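Local coordinates for protein putative NADH-flavin reductase (Streptococcus pneumoniae TIGR4, PDB 4R01) that is a putative NADH-flavin reductase with an NAD(P)-binding Rossmann fold, probably using a nicotinamide dinucleotide to reduce flavin, at residues Q12-H26 and Y184-E196. Residues are numbered along the deposited sequence; the frame is centred on the assembly and turned at random.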
ATOM      1  N   GLN A  12       0.543 -11.341  27.660  1.00 39.50           N
ATOM      2  CA  GLN A  12      -0.730 -10.758  27.254  1.00 40.25           C
ATOM      3  C   GLN A  12      -1.523 -11.716  26.369  1.00 38.73           C
ATOM      4  O   GLN A  12      -2.736 -11.861  26.530  1.00 41.40           O
ATOM      5  CB  GLN A  12      -0.498  -9.421  26.542  1.00 41.30           C
ATOM      6  CG  GLN A  12       0.017  -8.327  27.472  1.00 43.07           C
ATOM      7  CD  GLN A  12       0.489  -7.089  26.733  1.00 46.68           C
ATOM      8  OE1 GLN A  12      -0.276  -6.149  26.517  1.00 50.48           O
ATOM      9  NE2 GLN A  12       1.761  -7.077  26.352  1.00 45.64           N
ATOM     10  N   ALA A  13      -0.836 -12.385  25.450  1.00 40.10           N
ATOM     11  CA  ALA A  13      -1.489 -13.356  24.581  1.00 36.13           C
ATOM     12  C   ALA A  13      -1.835 -14.617  25.355  1.00 35.37           C
ATOM     13  O   ALA A  13      -2.899 -15.202  25.166  1.00 35.66           O
ATOM     14  CB  ALA A  13      -0.605 -13.689  23.387  1.00 36.57           C
ATOM     15  N   GLY A  14      -0.924 -15.027  26.233  1.00 42.16           N
ATOM     16  CA  GLY A  14      -1.097 -16.231  27.022  1.00 34.40           C
ATOM     17  C   GLY A  14      -2.344 -16.230  27.885  1.00 34.78           C
ATOM     18  O   GLY A  14      -3.106 -17.194  27.881  1.00 35.18           O
ATOM     19  N   LYS A  15      -2.559 -15.149  28.627  1.00 38.28           N
ATOM     20  CA  LYS A  15      -3.712 -15.078  29.515  1.00 42.10           C
ATOM     21  C   LYS A  15      -4.986 -14.810  28.726  1.00 43.62           C
ATOM     22  O   LYS A  15      -6.083 -15.111  29.189  1.00 44.67           O
ATOM     23  CB  LYS A  15      -3.511 -14.010  30.591  1.00 46.24           C
ATOM     24  CG  LYS A  15      -3.280 -12.611  30.065  1.00 50.77           C
ATOM     25  CD  LYS A  15      -2.765 -11.700  31.169  1.00 54.74           C
ATOM     26  CE  LYS A  15      -3.730 -11.644  32.340  1.00 55.23           C
ATOM     27  NZ  LYS A  15      -3.215 -10.764  33.424  1.00 59.41           N
ATOM     28  N   ALA A  16      -4.837 -14.248  27.531  1.00 44.02           N
ATOM     29  CA  ALA A  16      -5.973 -14.088  26.636  1.00 44.52           C
ATOM     30  C   ALA A  16      -6.517 -15.463  26.272  1.00 42.93           C
ATOM     31  O   ALA A  16      -7.723 -15.695  26.309  1.00 39.19           O
ATOM     32  CB  ALA A  16      -5.574 -13.315  25.390  1.00 37.52           C
ATOM     33  N   ILE A  17      -5.608 -16.376  25.942  1.00 37.21           N
ATOM     34  CA  ILE A  17      -5.975 -17.743  25.593  1.00 40.55           C
ATOM     35  C   ILE A  17      -6.489 -18.510  26.813  1.00 42.41           C
ATOM     36  O   ILE A  17      -7.457 -19.266  26.716  1.00 43.00           O
ATOM     37  CB  ILE A  17      -4.784 -18.498  24.973  1.00 37.50           C
ATOM     38  CG1 ILE A  17      -4.246 -17.732  23.763  1.00 40.73           C
ATOM     39  CG2 ILE A  17      -5.193 -19.905  24.561  1.00 38.92           C
ATOM     40  CD1 ILE A  17      -3.048 -18.376  23.113  1.00 37.29           C
ATOM     41  N   VAL A  18      -5.840 -18.308  27.957  1.00 41.79           N
ATOM     42  CA  VAL A  18      -6.262 -18.946  29.201  1.00 40.22           C
ATOM     43  C   VAL A  18      -7.688 -18.543  29.560  1.00 40.35           C
ATOM     44  O   VAL A  18      -8.544 -19.396  29.788  1.00 42.18           O
ATOM     45  CB  VAL A  18      -5.327 -18.587  30.379  1.00 41.83           C
ATOM     46  CG1 VAL A  18      -5.950 -19.012  31.707  1.00 43.71           C
ATOM     47  CG2 VAL A  18      -3.959 -19.227  30.193  1.00 39.35           C
ATOM     48  N   GLU A  19      -7.934 -17.238  29.593  1.00 40.11           N
ATOM     49  CA  GLU A  19      -9.243 -16.706  29.954  1.00 52.40           C
ATOM     50  C   GLU A  19     -10.330 -17.196  29.004  1.00 43.49           C
ATOM     51  O   GLU A  19     -11.445 -17.499  29.426  1.00 45.72           O
ATOM     52  CB  GLU A  19      -9.209 -15.176  29.971  1.00 53.28           C
ATOM     53  CG  GLU A  19     -10.541 -14.530  30.316  1.00 59.30           C
ATOM     54  CD  GLU A  19     -10.430 -13.027  30.489  1.00 62.77           C
ATOM     55  OE1 GLU A  19      -9.314 -12.542  30.768  1.00 64.15           O
ATOM     56  OE2 GLU A  19     -11.458 -12.331  30.343  1.00 64.20           O
ATOM     57  N   GLU A  20      -9.999 -17.278  27.719  1.00 52.63           N
ATOM     58  CA  GLU A  20     -10.944 -17.771  26.724  1.00 49.28           C
ATOM     59  C   GLU A  20     -11.207 -19.260  26.919  1.00 46.31           C
ATOM     60  O   GLU A  20     -12.356 -19.695  26.916  1.00 51.28           O
ATOM     61  CB  GLU A  20     -10.427 -17.506  25.308  1.00 46.85           C
ATOM     62  CG  GLU A  20     -11.296 -18.100  24.201  1.00 49.33           C
ATOM     63  CD  GLU A  20     -12.668 -17.453  24.104  1.00 50.71           C
ATOM     64  OE1 GLU A  20     -12.808 -16.275  24.493  1.00 49.51           O
ATOM     65  OE2 GLU A  20     -13.610 -18.126  23.638  1.00 54.85           O
ATOM     66  N   ALA A  21     -10.141 -20.034  27.098  1.00 45.08           N
ATOM     67  CA  ALA A  21     -10.261 -21.481  27.253  1.00 46.83           C
ATOM     68  C   ALA A  21     -10.985 -21.856  28.546  1.00 56.91           C
ATOM     69  O   ALA A  21     -11.721 -22.843  28.589  1.00 60.51           O
ATOM     70  CB  ALA A  21      -8.886 -22.133  27.211  1.00 45.16           C
ATOM     71  N   VAL A  22     -10.772 -21.069  29.596  1.00 54.53           N
ATOM     72  CA  VAL A  22     -11.434 -21.305  30.873  1.00 54.75           C
ATOM     73  C   VAL A  22     -12.941 -21.099  30.734  1.00 58.02           C
ATOM     74  O   VAL A  22     -13.734 -21.896  31.239  1.00 62.39           O
ATOM     75  CB  VAL A  22     -10.876 -20.386  31.987  1.00 53.48           C
ATOM     76  CG1 VAL A  22     -11.855 -20.275  33.146  1.00 56.58           C
ATOM     77  CG2 VAL A  22      -9.528 -20.900  32.475  1.00 50.11           C
ATOM     78  N   LYS A  23     -13.304 -20.062  30.009  1.00 55.68           N
ATOM     79  CA  LYS A  23     -14.679 -19.715  29.775  1.00 59.41           C
ATOM     80  C   LYS A  23     -15.397 -20.835  29.040  1.00 61.58           C
ATOM     81  O   LYS A  23     -16.551 -21.072  29.266  1.00 63.25           O
ATOM     82  CB  LYS A  23     -14.740 -18.436  28.994  1.00 59.80           C
ATOM     83  CG  LYS A  23     -15.673 -17.385  29.536  1.00 64.17           C
ATOM     84  CD  LYS A  23     -16.094 -16.398  28.445  1.00 63.99           C
ATOM     85  CE  LYS A  23     -17.188 -16.946  27.537  1.00 65.12           C
ATOM     86  NZ  LYS A  23     -17.896 -15.912  26.744  1.00 63.06           N
ATOM     87  N   ARG A  24     -14.703 -21.499  28.138  1.00 65.65           N
ATOM     88  CA  ARG A  24     -15.250 -22.596  27.348  1.00 70.49           C
ATOM     89  C   ARG A  24     -15.505 -23.821  28.224  1.00 72.54           C
ATOM     90  O   ARG A  24     -16.301 -24.690  27.873  1.00 77.61           O
ATOM     91  CB  ARG A  24     -14.309 -22.958  26.196  1.00 71.70           C
ATOM     92  CG  ARG A  24     -13.976 -21.811  25.249  1.00 69.27           C
ATOM     93  CD  ARG A  24     -15.103 -21.515  24.275  1.00 71.67           C
ATOM     94  NE  ARG A  24     -14.725 -20.483  23.312  1.00 69.81           N
ATOM     95  CZ  ARG A  24     -14.200 -20.726  22.114  1.00 68.97           C
ATOM     96  NH1 ARG A  24     -13.992 -21.974  21.716  1.00 71.80           N
ATOM     97  NH2 ARG A  24     -13.885 -19.720  21.309  1.00 66.13           N
ATOM     98  N   GLY A  25     -14.817 -23.888  29.361  1.00 69.14           N
ATOM     99  CA  GLY A  25     -15.041 -24.952  30.327  1.00 69.64           C
ATOM    100  C   GLY A  25     -13.905 -25.947  30.457  1.00 67.78           C
ATOM    101  O   GLY A  25     -14.009 -26.920  31.204  1.00 72.16           O
ATOM    102  N   HIS A  26     -12.816 -25.713  29.732  1.00 64.41           N
ATOM    103  CA  HIS A  26     -11.659 -26.601  29.783  1.00 65.69           C
ATOM    104  C   HIS A  26     -10.870 -26.397  31.071  1.00 64.84           C
ATOM    105  O   HIS A  26     -10.898 -25.314  31.653  1.00 63.53           O
ATOM    106  CB  HIS A  26     -10.753 -26.370  28.573  1.00 63.21           C
ATOM    107  CG  HIS A  26     -11.476 -26.397  27.263  1.00 66.04           C
ATOM    108  ND1 HIS A  26     -11.701 -27.560  26.561  1.00 69.52           N
ATOM    109  CD2 HIS A  26     -12.021 -25.401  26.526  1.00 63.73           C
ATOM    110  CE1 HIS A  26     -12.358 -27.282  25.449  1.00 68.95           C
ATOM    111  NE2 HIS A  26     -12.566 -25.979  25.404  1.00 66.05           N
ATOM    112  N   TYR A 184      -6.146  -9.422  20.520  1.00 34.40           N
ATOM    113  CA  TYR A 184      -5.714 -10.610  21.247  1.00 31.53           C
ATOM    114  C   TYR A 184      -6.924 -11.458  21.622  1.00 30.60           C
ATOM    115  O   TYR A 184      -6.874 -12.685  21.555  1.00 32.29           O
ATOM    116  CB  TYR A 184      -4.915 -10.232  22.497  1.00 30.48           C
ATOM    117  CG  TYR A 184      -3.444  -9.973  22.238  1.00 32.28           C
ATOM    118  CD1 TYR A 184      -3.001  -9.525  20.998  1.00 28.74           C
ATOM    119  CD2 TYR A 184      -2.494 -10.190  23.233  1.00 30.91           C
ATOM    120  CE1 TYR A 184      -1.659  -9.289  20.758  1.00 26.86           C
ATOM    121  CE2 TYR A 184      -1.148  -9.960  23.003  1.00 29.06           C
ATOM    122  CZ  TYR A 184      -0.736  -9.509  21.761  1.00 30.25           C
ATOM    123  OH  TYR A 184       0.601  -9.278  21.522  1.00 32.04           O
ATOM    124  N   ALA A 185      -8.015 -10.794  21.991  1.00 32.17           N
ATOM    125  CA  ALA A 185      -9.248 -11.482  22.366  1.00 36.32           C
ATOM    126  C   ALA A 185      -9.821 -12.307  21.210  1.00 35.81           C
ATOM    127  O   ALA A 185     -10.100 -13.496  21.370  1.00 36.48           O
ATOM    128  CB  ALA A 185     -10.278 -10.479  22.863  1.00 37.12           C
ATOM    129  N   ASP A 186      -9.992 -11.680  20.050  1.00 34.66           N
ATOM    130  CA  ASP A 186     -10.516 -12.381  18.878  1.00 35.51           C
ATOM    131  C   ASP A 186      -9.580 -13.504  18.427  1.00 35.55           C
ATOM    132  O   ASP A 186     -10.035 -14.554  17.969  1.00 35.07           O
ATOM    133  CB  ASP A 186     -10.756 -11.401  17.728  1.00 34.27           C
ATOM    134  CG  ASP A 186     -12.019 -10.578  17.916  1.00 37.92           C
ATOM    135  OD1 ASP A 186     -12.990 -11.104  18.501  1.00 37.34           O
ATOM    136  OD2 ASP A 186     -12.043  -9.408  17.480  1.00 42.13           O
ATOM    137  N   TYR A 187      -8.276 -13.279  18.568  1.00 33.44           N
ATOM    138  CA  TYR A 187      -7.271 -14.280  18.224  1.00 31.34           C
ATOM    139  C   TYR A 187      -7.399 -15.510  19.119  1.00 35.50           C
ATOM    140  O   TYR A 187      -7.319 -16.644  18.644  1.00 36.36           O
ATOM    141  CB  TYR A 187      -5.867 -13.681  18.335  1.00 28.71           C
ATOM    142  CG  TYR A 187      -4.734 -14.656  18.104  1.00 27.05           C
ATOM    143  CD1 TYR A 187      -4.240 -14.889  16.828  1.00 26.97           C
ATOM    144  CD2 TYR A 187      -4.140 -15.326  19.168  1.00 30.84           C
ATOM    145  CE1 TYR A 187      -3.197 -15.774  16.614  1.00 28.65           C
ATOM    146  CE2 TYR A 187      -3.102 -16.211  18.967  1.00 32.13           C
ATOM    147  CZ  TYR A 187      -2.633 -16.432  17.690  1.00 32.80           C
ATOM    148  OH  TYR A 187      -1.595 -17.314  17.492  1.00 35.84           O
ATOM    149  N   ALA A 188      -7.597 -15.278  20.414  1.00 36.39           N
ATOM    150  CA  ALA A 188      -7.780 -16.368  21.367  1.00 37.71           C
ATOM    151  C   ALA A 188      -9.002 -17.199  20.994  1.00 39.71           C
ATOM    152  O   ALA A 188      -8.968 -18.427  21.051  1.00 41.31           O
ATOM    153  CB  ALA A 188      -7.915 -15.829  22.787  1.00 36.75           C
ATOM    154  N   ILE A 189     -10.076 -16.519  20.605  1.00 39.13           N
ATOM    155  CA  ILE A 189     -11.297 -17.192  20.180  1.00 40.67           C
ATOM    156  C   ILE A 189     -11.017 -18.136  19.014  1.00 39.07           C
ATOM    157  O   ILE A 189     -11.430 -19.296  19.031  1.00 39.75           O
ATOM    158  CB  ILE A 189     -12.388 -16.182  19.775  1.00 42.86           C
ATOM    159  CG1 ILE A 189     -12.809 -15.344  20.984  1.00 45.58           C
ATOM    160  CG2 ILE A 189     -13.590 -16.900  19.182  1.00 43.27           C
ATOM    161  CD1 ILE A 189     -13.920 -14.360  20.690  1.00 46.66           C
ATOM    162  N   GLY A 190     -10.300 -17.639  18.012  1.00 36.44           N
ATOM    163  CA  GLY A 190      -9.968 -18.439  16.847  1.00 36.50           C
ATOM    164  C   GLY A 190      -9.065 -19.610  17.181  1.00 36.62           C
ATOM    165  O   GLY A 190      -9.239 -20.711  16.659  1.00 36.92           O
ATOM    166  N   LEU A 191      -8.102 -19.374  18.066  1.00 36.60           N
ATOM    167  CA  LEU A 191      -7.148 -20.409  18.448  1.00 37.24           C
ATOM    168  C   LEU A 191      -7.824 -21.546  19.226  1.00 40.12           C
ATOM    169  O   LEU A 191      -7.532 -22.720  18.998  1.00 42.99           O
ATOM    170  CB  LEU A 191      -6.009 -19.796  19.267  1.00 36.53           C
ATOM    171  CG  LEU A 191      -4.795 -20.677  19.574  1.00 36.42           C
ATOM    172  CD1 LEU A 191      -3.527 -19.841  19.575  1.00 37.39           C
ATOM    173  CD2 LEU A 191      -4.960 -21.389  20.906  1.00 34.51           C
ATOM    174  N   VAL A 192      -8.725 -21.197  20.139  1.00 40.96           N
ATOM    175  CA  VAL A 192      -9.442 -22.206  20.918  1.00 47.11           C
ATOM    176  C   VAL A 192     -10.438 -22.961  20.033  1.00 50.04           C
ATOM    177  O   VAL A 192     -10.719 -24.141  20.263  1.00 51.22           O
ATOM    178  CB  VAL A 192     -10.173 -21.573  22.127  1.00 47.02           C
ATOM    179  CG1 VAL A 192     -10.945 -22.624  22.910  1.00 44.74           C
ATOM    180  CG2 VAL A 192      -9.177 -20.881  23.038  1.00 47.96           C
ATOM    181  N   ASP A 193     -10.961 -22.286  19.011  1.00 49.06           N
ATOM    182  CA  ASP A 193     -11.830 -22.943  18.037  1.00 49.44           C
ATOM    183  C   ASP A 193     -11.074 -24.045  17.305  1.00 45.17           C
ATOM    184  O   ASP A 193     -11.616 -25.116  17.043  1.00 47.63           O
ATOM    185  CB  ASP A 193     -12.389 -21.936  17.029  1.00 51.71           C
ATOM    186  CG  ASP A 193     -13.472 -21.057  17.621  1.00 55.56           C
ATOM    187  OD1 ASP A 193     -13.927 -21.349  18.746  1.00 59.52           O
ATOM    188  OD2 ASP A 193     -13.875 -20.080  16.955  1.00 54.54           O
ATOM    189  N   GLU A 194      -9.815 -23.774  16.981  1.00 43.46           N
ATOM    190  CA  GLU A 194      -8.960 -24.761  16.332  1.00 44.71           C
ATOM    191  C   GLU A 194      -8.620 -25.895  17.302  1.00 52.09           C
ATOM    192  O   GLU A 194      -8.247 -26.991  16.889  1.00 56.66           O
ATOM    193  CB  GLU A 194      -7.689 -24.088  15.795  1.00 39.33           C
ATOM    194  CG  GLU A 194      -6.644 -25.036  15.218  1.00 43.30           C
ATOM    195  CD  GLU A 194      -7.146 -25.810  14.013  1.00 48.32           C
ATOM    196  OE1 GLU A 194      -7.967 -25.260  13.247  1.00 50.40           O
ATOM    197  OE2 GLU A 194      -6.725 -26.974  13.838  1.00 48.24           O
ATOM    198  N   LEU A 195      -8.761 -25.636  18.598  1.00 53.77           N
ATOM    199  CA  LEU A 195      -8.542 -26.671  19.605  1.00 56.66           C
ATOM    200  C   LEU A 195      -9.764 -27.570  19.721  1.00 57.65           C
ATOM    201  O   LEU A 195      -9.646 -28.792  19.765  1.00 61.30           O
ATOM    202  CB  LEU A 195      -8.213 -26.050  20.962  1.00 58.04           C
ATOM    203  CG  LEU A 195      -6.799 -25.492  21.084  1.00 58.52           C
ATOM    204  CD1 LEU A 195      -6.628 -24.769  22.405  1.00 59.51           C
ATOM    205  CD2 LEU A 195      -5.792 -26.620  20.951  1.00 60.53           C
ATOM    206  N   GLU A 196     -10.937 -26.952  19.764  1.00 54.62           N
ATOM    207  CA  GLU A 196     -12.192 -27.689  19.835  1.00 60.72           C
ATOM    208  C   GLU A 196     -12.547 -28.344  18.499  1.00 65.71           C
ATOM    209  O   GLU A 196     -12.864 -29.538  18.437  1.00 70.57           O
ATOM    210  CB  GLU A 196     -13.318 -26.751  20.281  1.00 62.76           C
ATOM    211  CG  GLU A 196     -13.234 -26.306  21.735  1.00 65.37           C
ATOM    212  CD  GLU A 196     -14.249 -25.228  22.063  1.00 68.47           C
ATOM    213  OE1 GLU A 196     -15.284 -25.163  21.369  1.00 70.41           O
ATOM    214  OE2 GLU A 196     -14.000 -24.423  22.986  1.00 68.69           O
TER
HETATM  215  O   HOH W   1     -11.319 -13.926  23.827  1.00 32.26           O
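Arg24 reaches across from helix 12-24 and sets its guanidinium among Ile189, Val192, Asp193 and Glu196 of helix 184-196, a knob into a hole. Arg24 NH1 donates to Glu196 OE2 at 2.8 Å and to Asp193 OD1 at 3.0 Å, both salt bridges. CG1 of Val192 lies over one guanidinium face, 3.3 Å from NH1 of Arg24. Glu196 OE2 also accepts a nearly straight hydrogen bond from His26 NE2 (3.2 Å, 177°). The two donors reach OE2 from opposite faces of the carboxylate, which should limit its rotation.

Val192 in turn fits between Ile17, Glu20, Ala21 and Arg24. Glu20 lays CG against Val192 CG2 and its carboxylate beside Ile189 CG1. Its bend at chi2 (67°) brings OE2 to Arg24 NE in a salt bridge, though the hydrogen bonds to NE and NH2 are weak in angle. Small residues let the backbones come close: Ala188 CB rests 3.5 Å from Ala16 O. Midway along, Ile17 CD1 meets Leu191 CD1 at 3.9 Å. The Tyr184 ring lies against the first turn, its CE2 3.6 Å from Gln12 CB.

A water links Glu20 OE1 to Ala185 O. Asp193 OD2 is held by Tyr165, and His26 ND1 accepts from Met2 N. The Schellman motif at Gly25 ends the first helix and leads to His26. Tyr184 OH is hydrogen-bonded to Asp72 of the second subunit.

The helices cross steeply at -56°, with axes 8.6 Å apart. In this Rossmann fold both rest on strands 61-64 and 94-98 of the central sheet, through Ile17 and Leu191.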